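Local coordinates for protein fusion DH (Streptomyces sp. MJ635-86F5, PDB 6K97) that probably serves as a dehydratase in polyketide synthase assembly of cremimycin, here with the halves of a split domain engineered into one double hot dog chain, at residues 61-74 against 208-220. Numbering follows the deposited sequence.
Sequences WLADHTIAGTTIVP and DRGFQYGETFRGL. With SO4 (sulfate ion), chain C.
With CG of D64 turned anti to its carbonyl carbon (chi1 -69°), the carboxylate sits beside the 3-10 turn at 215-216, while H65 swings CG anti to its backbone N (chi1 -174°), carrying the imidazole toward the edge of the Y213 ring. T216 grips D64 OD2 twice from opposite faces of the carboxylate plane, both on the anti side: its N is 2.9 Å from OD2 in a nearly straight bond, and its OG1 3.0 Å. That pair fixes the rotation of the carboxylate. H65 CB already lies over the face of F217, 3.8 Å from the ring centroid, a CH-pi contact; W61 O meets that ring at its edge, W61 CE3 is 3.9 Å from F217 CE1, and P74 CG reaches CE2. H65 CD2 comes 3.7 Å from Y213 CE1, and H65 ND1 is tied to I72 O.

This joins the two hot dog parts of the engineered fusion, 61-74 from the first and 208-220 from the second. H65, G69 and P74 match the HXXXGXXXXP motif that carries the active-site histidine in related dehydratases; D256 of helix 252-266, against H65, probably supplies the aspartate of the His-Asp pair, as in those relatives.

Strand 65-67 runs roughly antiparallel to the weakly bonded strand 211-213, through Q212 N to T66 O and, just beyond, G214 N to D64 O. At the far end the type I' turn from I67 to T70 presents two N-H groups: A68 N bonds to G210 O (2.7 Å), and G69 N to an in-plane lone pair of Q212 OE1 (2.8 Å). Near D64, a sulfate, probably from the crystallisation liquor, takes bonds from E215 N and both terminal nitrogens of R218.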
ATOM      1  N   TRP A  61      -1.987   8.491 -25.256  1.00 50.04           N
ATOM      2  CA  TRP A  61      -3.335   9.063 -25.379  1.00 48.89           C
ATOM      3  C   TRP A  61      -3.595  10.259 -24.447  1.00 47.27           C
ATOM      4  O   TRP A  61      -4.311  11.203 -24.837  1.00 46.82           O
ATOM      5  CB  TRP A  61      -4.410   8.020 -25.157  1.00 44.73           C
ATOM      6  CG  TRP A  61      -4.415   7.409 -23.827  1.00 44.17           C
ATOM      7  CD1 TRP A  61      -3.537   6.479 -23.353  1.00 48.04           C
ATOM      8  CD2 TRP A  61      -5.375   7.611 -22.795  1.00 43.70           C
ATOM      9  NE1 TRP A  61      -3.902   6.083 -22.083  1.00 48.86           N
ATOM     10  CE2 TRP A  61      -5.013   6.775 -21.710  1.00 43.52           C
ATOM     11  CE3 TRP A  61      -6.501   8.413 -22.681  1.00 45.81           C
ATOM     12  CZ2 TRP A  61      -5.700   6.746 -20.524  1.00 44.03           C
ATOM     13  CZ3 TRP A  61      -7.222   8.365 -21.495  1.00 47.72           C
ATOM     14  CH2 TRP A  61      -6.814   7.546 -20.427  1.00 47.15           C
ATOM     15  N   LEU A  62      -2.993  10.243 -23.256  1.00 40.71           N
ATOM     16  CA  LEU A  62      -3.183  11.348 -22.329  1.00 41.24           C
ATOM     17  C   LEU A  62      -2.606  12.671 -22.872  1.00 42.12           C
ATOM     18  O   LEU A  62      -3.006  13.747 -22.442  1.00 43.14           O
ATOM     19  CB  LEU A  62      -2.625  11.010 -20.932  1.00 39.43           C
ATOM     20  CG  LEU A  62      -3.412   9.891 -20.285  1.00 37.87           C
ATOM     21  CD1 LEU A  62      -2.821   9.458 -18.948  1.00 39.07           C
ATOM     22  CD2 LEU A  62      -4.844  10.307 -20.094  1.00 40.74           C
ATOM     23  N   ALA A  63      -1.677  12.595 -23.808  1.00 42.85           N
ATOM     24  CA  ALA A  63      -1.151  13.816 -24.442  1.00 43.94           C
ATOM     25  C   ALA A  63      -2.253  14.552 -25.164  1.00 42.11           C
ATOM     26  O   ALA A  63      -2.170  15.737 -25.309  1.00 41.89           O
ATOM     27  CB  ALA A  63       0.000  13.509 -25.409  1.00 42.60           C
ATOM     28  N   ASP A  64      -3.319  13.872 -25.572  1.00 41.89           N
ATOM     29  CA  ASP A  64      -4.410  14.580 -26.270  1.00 41.44           C
ATOM     30  C   ASP A  64      -5.334  15.394 -25.332  1.00 40.35           C
ATOM     31  O   ASP A  64      -6.328  15.984 -25.818  1.00 39.11           O
ATOM     32  CB  ASP A  64      -5.244  13.607 -27.118  1.00 42.89           C
ATOM     33  CG  ASP A  64      -4.479  13.056 -28.309  1.00 45.80           C
ATOM     34  OD1 ASP A  64      -3.444  13.666 -28.647  1.00 47.28           O
ATOM     35  OD2 ASP A  64      -4.900  11.991 -28.882  1.00 46.15           O
ATOM     36  N   HIS A  65      -5.050  15.392 -24.018  1.00 37.79           N
ATOM     37  CA  HIS A  65      -5.790  16.233 -23.065  1.00 35.82           C
ATOM     38  C   HIS A  65      -4.921  17.375 -22.554  1.00 35.39           C
ATOM     39  O   HIS A  65      -4.342  17.306 -21.472  1.00 34.17           O
ATOM     40  CB  HIS A  65      -6.388  15.432 -21.909  1.00 33.49           C
ATOM     41  CG  HIS A  65      -7.262  16.248 -21.021  1.00 34.73           C
ATOM     42  ND1 HIS A  65      -6.810  16.811 -19.851  1.00 36.63           N
ATOM     43  CD2 HIS A  65      -8.544  16.667 -21.169  1.00 35.02           C
ATOM     44  CE1 HIS A  65      -7.788  17.513 -19.299  1.00 37.14           C
ATOM     45  NE2 HIS A  65      -8.849  17.449 -20.082  1.00 34.46           N
ATOM     46  N   THR A  66      -4.857  18.434 -23.365  1.00 37.35           N
ATOM     47  CA  THR A  66      -4.014  19.588 -23.114  1.00 38.60           C
ATOM     48  C   THR A  66      -4.910  20.814 -23.005  1.00 39.99           C
ATOM     49  O   THR A  66      -5.801  21.019 -23.824  1.00 40.80           O
ATOM     50  CB  THR A  66      -2.942  19.675 -24.221  1.00 41.99           C
ATOM     51  OG1 THR A  66      -2.145  18.459 -24.162  1.00 42.33           O
ATOM     52  CG2 THR A  66      -1.983  20.849 -24.022  1.00 41.93           C
ATOM     53  N   ILE A  67      -4.696  21.577 -21.936  1.00 39.73           N
ATOM     54  CA  ILE A  67      -5.470  22.766 -21.590  1.00 39.33           C
ATOM     55  C   ILE A  67      -4.509  23.977 -21.499  1.00 40.02           C
ATOM     56  O   ILE A  67      -3.580  23.995 -20.681  1.00 38.64           O
ATOM     57  CB  ILE A  67      -6.138  22.571 -20.223  1.00 38.40           C
ATOM     58  CG1 ILE A  67      -6.971  21.304 -20.188  1.00 38.41           C
ATOM     59  CG2 ILE A  67      -7.036  23.740 -19.888  1.00 39.93           C
ATOM     60  CD1 ILE A  67      -8.172  21.282 -21.105  1.00 37.15           C
ATOM     61  N   ALA A  68      -4.682  24.936 -22.400  1.00 41.92           N
ATOM     62  CA  ALA A  68      -3.802  26.130 -22.462  1.00 42.00           C
ATOM     63  C   ALA A  68      -2.313  25.808 -22.451  1.00 40.76           C
ATOM     64  O   ALA A  68      -1.589  26.402 -21.733  1.00 41.21           O
ATOM     65  CB  ALA A  68      -4.115  27.067 -21.318  1.00 42.40           C
ATOM     66  N   GLY A  69      -1.885  24.854 -23.257  1.00 43.56           N
ATOM     67  CA  GLY A  69      -0.476  24.456 -23.348  1.00 42.86           C
ATOM     68  C   GLY A  69       0.006  23.439 -22.324  1.00 46.52           C
ATOM     69  O   GLY A  69       1.086  22.891 -22.483  1.00 46.51           O
ATOM     70  N   THR A  70      -0.765  23.186 -21.252  1.00 47.21           N
ATOM     71  CA  THR A  70      -0.337  22.246 -20.226  1.00 42.83           C
ATOM     72  C   THR A  70      -1.131  20.942 -20.264  1.00 42.90           C
ATOM     73  O   THR A  70      -2.344  20.951 -20.152  1.00 45.12           O
ATOM     74  CB  THR A  70      -0.476  22.864 -18.841  1.00 41.12           C
ATOM     75  OG1 THR A  70       0.216  24.085 -18.824  1.00 44.28           O
ATOM     76  CG2 THR A  70       0.105  21.942 -17.755  1.00 40.04           C
ATOM     77  N   THR A  71      -0.421  19.831 -20.409  1.00 43.59           N
ATOM     78  CA  THR A  71      -1.006  18.513 -20.430  1.00 45.04           C
ATOM     79  C   THR A  71      -1.241  18.000 -19.014  1.00 43.11           C
ATOM     80  O   THR A  71      -0.306  17.928 -18.212  1.00 41.39           O
ATOM     81  CB  THR A  71      -0.083  17.519 -21.158  1.00 44.65           C
ATOM     82  OG1 THR A  71       0.007  17.958 -22.507  1.00 39.85           O
ATOM     83  CG2 THR A  71      -0.689  16.123 -21.131  1.00 45.86           C
ATOM     84  N   ILE A  72      -2.495  17.656 -18.725  1.00 41.90           N
ATOM     85  CA  ILE A  72      -2.913  17.358 -17.345  1.00 40.82           C
ATOM     86  C   ILE A  72      -3.893  16.243 -17.366  1.00 39.71           C
ATOM     87  O   ILE A  72      -4.628  16.065 -18.358  1.00 39.35           O
ATOM     88  CB  ILE A  72      -3.588  18.553 -16.642  1.00 41.69           C
ATOM     89  CG1 ILE A  72      -4.983  18.859 -17.195  1.00 37.67           C
ATOM     90  CG2 ILE A  72      -2.752  19.824 -16.775  1.00 39.90           C
ATOM     91  CD1 ILE A  72      -5.667  19.990 -16.424  1.00 37.20           C
ATOM     92  N   VAL A  73      -3.879  15.456 -16.293  1.00 36.76           N
ATOM     93  CA  VAL A  73      -4.752  14.323 -16.235  1.00 34.33           C
ATOM     94  C   VAL A  73      -6.147  14.871 -16.212  1.00 32.80           C
ATOM     95  O   VAL A  73      -6.450  15.735 -15.402  1.00 33.19           O
ATOM     96  CB  VAL A  73      -4.449  13.498 -14.973  1.00 36.12           C
ATOM     97  CG1 VAL A  73      -5.497  12.410 -14.747  1.00 35.73           C
ATOM     98  CG2 VAL A  73      -3.052  12.878 -15.053  1.00 37.08           C
ATOM     99  N   PRO A  74      -7.017  14.386 -17.077  1.00 35.40           N
ATOM    100  CA  PRO A  74      -8.431  14.871 -16.987  1.00 37.88           C
ATOM    101  C   PRO A  74      -9.181  14.488 -15.702  1.00 35.82           C
ATOM    102  O   PRO A  74      -8.833  13.508 -15.050  1.00 34.46           O
ATOM    103  CB  PRO A  74      -9.138  14.217 -18.190  1.00 35.19           C
ATOM    104  CG  PRO A  74      -8.290  13.065 -18.560  1.00 34.80           C
ATOM    105  CD  PRO A  74      -6.890  13.254 -18.004  1.00 36.66           C
ATOM    106  N   ASP A 208      -9.840  27.413 -29.595  1.00 42.96           N
ATOM    107  CA  ASP A 208      -9.513  28.830 -29.538  1.00 45.37           C
ATOM    108  C   ASP A 208      -9.537  29.389 -28.151  1.00 43.29           C
ATOM    109  O   ASP A 208      -8.927  30.388 -27.920  1.00 47.19           O
ATOM    110  CB  ASP A 208     -10.478  29.651 -30.415  1.00 50.20           C
ATOM    111  CG  ASP A 208     -10.150  29.531 -31.909  1.00 53.07           C
ATOM    112  OD1 ASP A 208      -8.995  29.188 -32.258  1.00 59.90           O
ATOM    113  OD2 ASP A 208     -11.059  29.727 -32.731  1.00 52.42           O
ATOM    114  N   ARG A 209     -10.223  28.751 -27.224  1.00 44.14           N
ATOM    115  CA  ARG A 209     -10.239  29.167 -25.823  1.00 43.93           C
ATOM    116  C   ARG A 209      -9.194  28.476 -24.960  1.00 42.51           C
ATOM    117  O   ARG A 209      -9.126  28.763 -23.777  1.00 41.38           O
ATOM    118  CB  ARG A 209     -11.605  28.820 -25.199  1.00 48.21           C
ATOM    119  CG  ARG A 209     -12.851  29.294 -25.958  1.00 54.14           C
ATOM    120  CD  ARG A 209     -13.176  30.739 -25.663  1.00 60.63           C
ATOM    121  NE  ARG A 209     -13.718  30.918 -24.319  1.00 68.17           N
ATOM    122  CZ  ARG A 209     -14.980  31.233 -24.013  1.00 66.64           C
ATOM    123  NH1 ARG A 209     -15.297  31.406 -22.731  1.00 64.52           N
ATOM    124  NH2 ARG A 209     -15.915  31.384 -24.945  1.00 63.46           N
ATOM    125  N   GLY A 210      -8.458  27.504 -25.512  1.00 39.99           N
ATOM    126  CA  GLY A 210      -7.480  26.750 -24.752  1.00 40.85           C
ATOM    127  C   GLY A 210      -7.773  25.268 -24.462  1.00 43.24           C
ATOM    128  O   GLY A 210      -6.973  24.586 -23.813  1.00 41.91           O
ATOM    129  N   PHE A 211      -8.923  24.780 -24.899  1.00 42.70           N
ATOM    130  CA  PHE A 211      -9.220  23.371 -24.787  1.00 44.10           C
ATOM    131  C   PHE A 211      -8.617  22.651 -25.999  1.00 44.95           C
ATOM    132  O   PHE A 211      -9.272  22.467 -27.016  1.00 43.79           O
ATOM    133  CB  PHE A 211     -10.736  23.136 -24.727  1.00 43.10           C
ATOM    134  CG  PHE A 211     -11.409  23.789 -23.552  1.00 42.94           C
ATOM    135  CD1 PHE A 211     -11.507  23.132 -22.335  1.00 46.87           C
ATOM    136  CD2 PHE A 211     -11.951  25.047 -23.656  1.00 44.31           C
ATOM    137  CE1 PHE A 211     -12.118  23.736 -21.238  1.00 47.63           C
ATOM    138  CE2 PHE A 211     -12.551  25.656 -22.567  1.00 45.78           C
ATOM    139  CZ  PHE A 211     -12.638  25.002 -21.349  1.00 46.01           C
ATOM    140  N   GLN A 212      -7.360  22.265 -25.888  1.00 42.68           N
ATOM    141  CA  GLN A 212      -6.652  21.738 -27.028  1.00 44.24           C
ATOM    142  C   GLN A 212      -6.735  20.222 -27.076  1.00 43.75           C
ATOM    143  O   GLN A 212      -5.762  19.524 -26.831  1.00 45.93           O
ATOM    144  CB  GLN A 212      -5.211  22.203 -26.976  1.00 45.73           C
ATOM    145  CG  GLN A 212      -5.128  23.721 -27.095  1.00 47.35           C
ATOM    146  CD  GLN A 212      -4.020  24.395 -26.298  1.00 49.45           C
ATOM    147  OE1 GLN A 212      -3.432  23.840 -25.371  1.00 51.48           O
ATOM    148  NE2 GLN A 212      -3.787  25.641 -26.631  1.00 52.81           N
ATOM    149  N   TYR A 213      -7.908  19.719 -27.413  1.00 40.55           N
ATOM    150  CA  TYR A 213      -8.163  18.297 -27.398  1.00 40.05           C
ATOM    151  C   TYR A 213      -7.573  17.634 -28.652  1.00 41.75           C
ATOM    152  O   TYR A 213      -7.993  17.937 -29.758  1.00 37.79           O
ATOM    153  CB  TYR A 213      -9.663  18.040 -27.341  1.00 38.07           C
ATOM    154  CG  TYR A 213     -10.336  18.546 -26.052  1.00 39.24           C
ATOM    155  CD1 TYR A 213      -9.912  18.106 -24.789  1.00 39.23           C
ATOM    156  CD2 TYR A 213     -11.461  19.382 -26.109  1.00 38.04           C
ATOM    157  CE1 TYR A 213     -10.548  18.532 -23.631  1.00 40.00           C
ATOM    158  CE2 TYR A 213     -12.112  19.768 -24.980  1.00 39.64           C
ATOM    159  CZ  TYR A 213     -11.632  19.358 -23.730  1.00 40.52           C
ATOM    160  OH  TYR A 213     -12.252  19.785 -22.603  1.00 37.82           O
ATOM    161  N   GLY A 214      -6.620  16.710 -28.461  1.00 41.52           N
ATOM    162  CA  GLY A 214      -6.173  15.868 -29.548  1.00 41.94           C
ATOM    163  C   GLY A 214      -7.194  14.776 -29.865  1.00 44.47           C
ATOM    164  O   GLY A 214      -8.292  14.728 -29.306  1.00 40.12           O
ATOM    165  N   GLU A 215      -6.810  13.890 -30.768  1.00 47.94           N
ATOM    166  CA  GLU A 215      -7.728  12.997 -31.415  1.00 50.02           C
ATOM    167  C   GLU A 215      -8.471  12.099 -30.437  1.00 46.81           C
ATOM    168  O   GLU A 215      -9.692  11.884 -30.570  1.00 42.11           O
ATOM    169  CB  GLU A 215      -7.027  12.216 -32.520  1.00 57.59           C
ATOM    170  CG  GLU A 215      -8.050  11.671 -33.509  1.00 69.77           C
ATOM    171  CD  GLU A 215      -7.435  10.914 -34.673  1.00 75.84           C
ATOM    172  OE1 GLU A 215      -6.179  11.002 -34.874  1.00 74.71           O
ATOM    173  OE2 GLU A 215      -8.237  10.233 -35.359  1.00 69.69           O
ATOM    174  N   THR A 216      -7.769  11.595 -29.440  1.00 44.50           N
ATOM    175  CA  THR A 216      -8.424  10.694 -28.497  1.00 44.08           C
ATOM    176  C   THR A 216      -9.548  11.330 -27.695  1.00 44.24           C
ATOM    177  O   THR A 216     -10.474  10.627 -27.241  1.00 43.16           O
ATOM    178  CB  THR A 216      -7.455  10.127 -27.452  1.00 45.12           C
ATOM    179  OG1 THR A 216      -6.332   9.529 -28.098  1.00 44.01           O
ATOM    180  CG2 THR A 216      -8.189   9.052 -26.641  1.00 46.71           C
ATOM    181  N   PHE A 217      -9.424  12.639 -27.458  1.00 41.10           N
ATOM    182  CA  PHE A 217     -10.395  13.368 -26.670  1.00 38.07           C
ATOM    183  C   PHE A 217     -11.370  14.141 -27.501  1.00 38.37           C
ATOM    184  O   PHE A 217     -12.133  14.885 -26.971  1.00 43.04           O
ATOM    185  CB  PHE A 217      -9.711  14.277 -25.650  1.00 37.51           C
ATOM    186  CG  PHE A 217      -9.172  13.529 -24.481  1.00 39.16           C
ATOM    187  CD1 PHE A 217      -7.994  12.802 -24.596  1.00 41.35           C
ATOM    188  CD2 PHE A 217      -9.860  13.492 -23.292  1.00 40.60           C
ATOM    189  CE1 PHE A 217      -7.508  12.071 -23.544  1.00 38.98           C
ATOM    190  CE2 PHE A 217      -9.390  12.746 -22.236  1.00 42.36           C
ATOM    191  CZ  PHE A 217      -8.198  12.035 -22.365  1.00 40.08           C
ATOM    192  N   ARG A 218     -11.413  13.922 -28.799  1.00 40.50           N
ATOM    193  CA  ARG A 218     -12.446  14.566 -29.620  1.00 41.22           C
ATOM    194  C   ARG A 218     -13.495  13.495 -29.894  1.00 41.59           C
ATOM    195  O   ARG A 218     -13.707  13.100 -31.026  1.00 48.83           O
ATOM    196  CB  ARG A 218     -11.873  15.101 -30.917  1.00 42.81           C
ATOM    197  CG  ARG A 218     -11.013  16.319 -30.742  1.00 46.02           C
ATOM    198  CD  ARG A 218     -10.987  17.170 -31.999  1.00 46.43           C
ATOM    199  NE  ARG A 218     -10.329  16.439 -33.073  1.00 46.65           N
ATOM    200  CZ  ARG A 218      -9.008  16.393 -33.273  1.00 49.06           C
ATOM    201  NH1 ARG A 218      -8.140  16.994 -32.459  1.00 48.78           N
ATOM    202  NH2 ARG A 218      -8.522  15.678 -34.275  1.00 55.34           N
ATOM    203  N   GLY A 219     -14.155  13.043 -28.837  1.00 38.48           N
ATOM    204  CA  GLY A 219     -15.090  11.928 -28.905  1.00 37.38           C
ATOM    205  C   GLY A 219     -16.543  12.286 -29.089  1.00 37.18           C
ATOM    206  O   GLY A 219     -17.349  11.422 -29.331  1.00 35.74           O
ATOM    207  N   LEU A 220     -16.882  13.572 -29.044  1.00 41.06           N
ATOM    208  CA  LEU A 220     -18.252  14.003 -29.344  1.00 40.37           C
ATOM    209  C   LEU A 220     -18.534  13.889 -30.848  1.00 40.97           C
ATOM    210  O   LEU A 220     -18.152  14.746 -31.576  1.00 47.87           O
ATOM    211  CB  LEU A 220     -18.475  15.435 -28.836  1.00 38.00           C
ATOM    212  CG  LEU A 220     -19.853  16.064 -29.067  1.00 40.99           C
ATOM    213  CD1 LEU A 220     -20.936  15.335 -28.310  1.00 41.78           C
ATOM    214  CD2 LEU A 220     -19.892  17.545 -28.691  1.00 42.07           C
TER
HETATM  215  S   SO4 C 401      -4.609  15.835 -33.415  1.00 97.53           S
HETATM  216  O1  SO4 C 401      -4.465  14.823 -32.322  1.00 72.60           O
HETATM  217  O2  SO4 C 401      -5.269  17.059 -32.899  1.00 99.17           O
HETATM  218  O3  SO4 C 401      -3.255  16.230 -33.893  1.00 96.27           O
HETATM  219  O4  SO4 C 401      -5.404  15.307 -34.572  1.00 80.50           O
HETATM  220  O   HOH W   1     -11.972  18.592 -19.901  1.00 44.88           O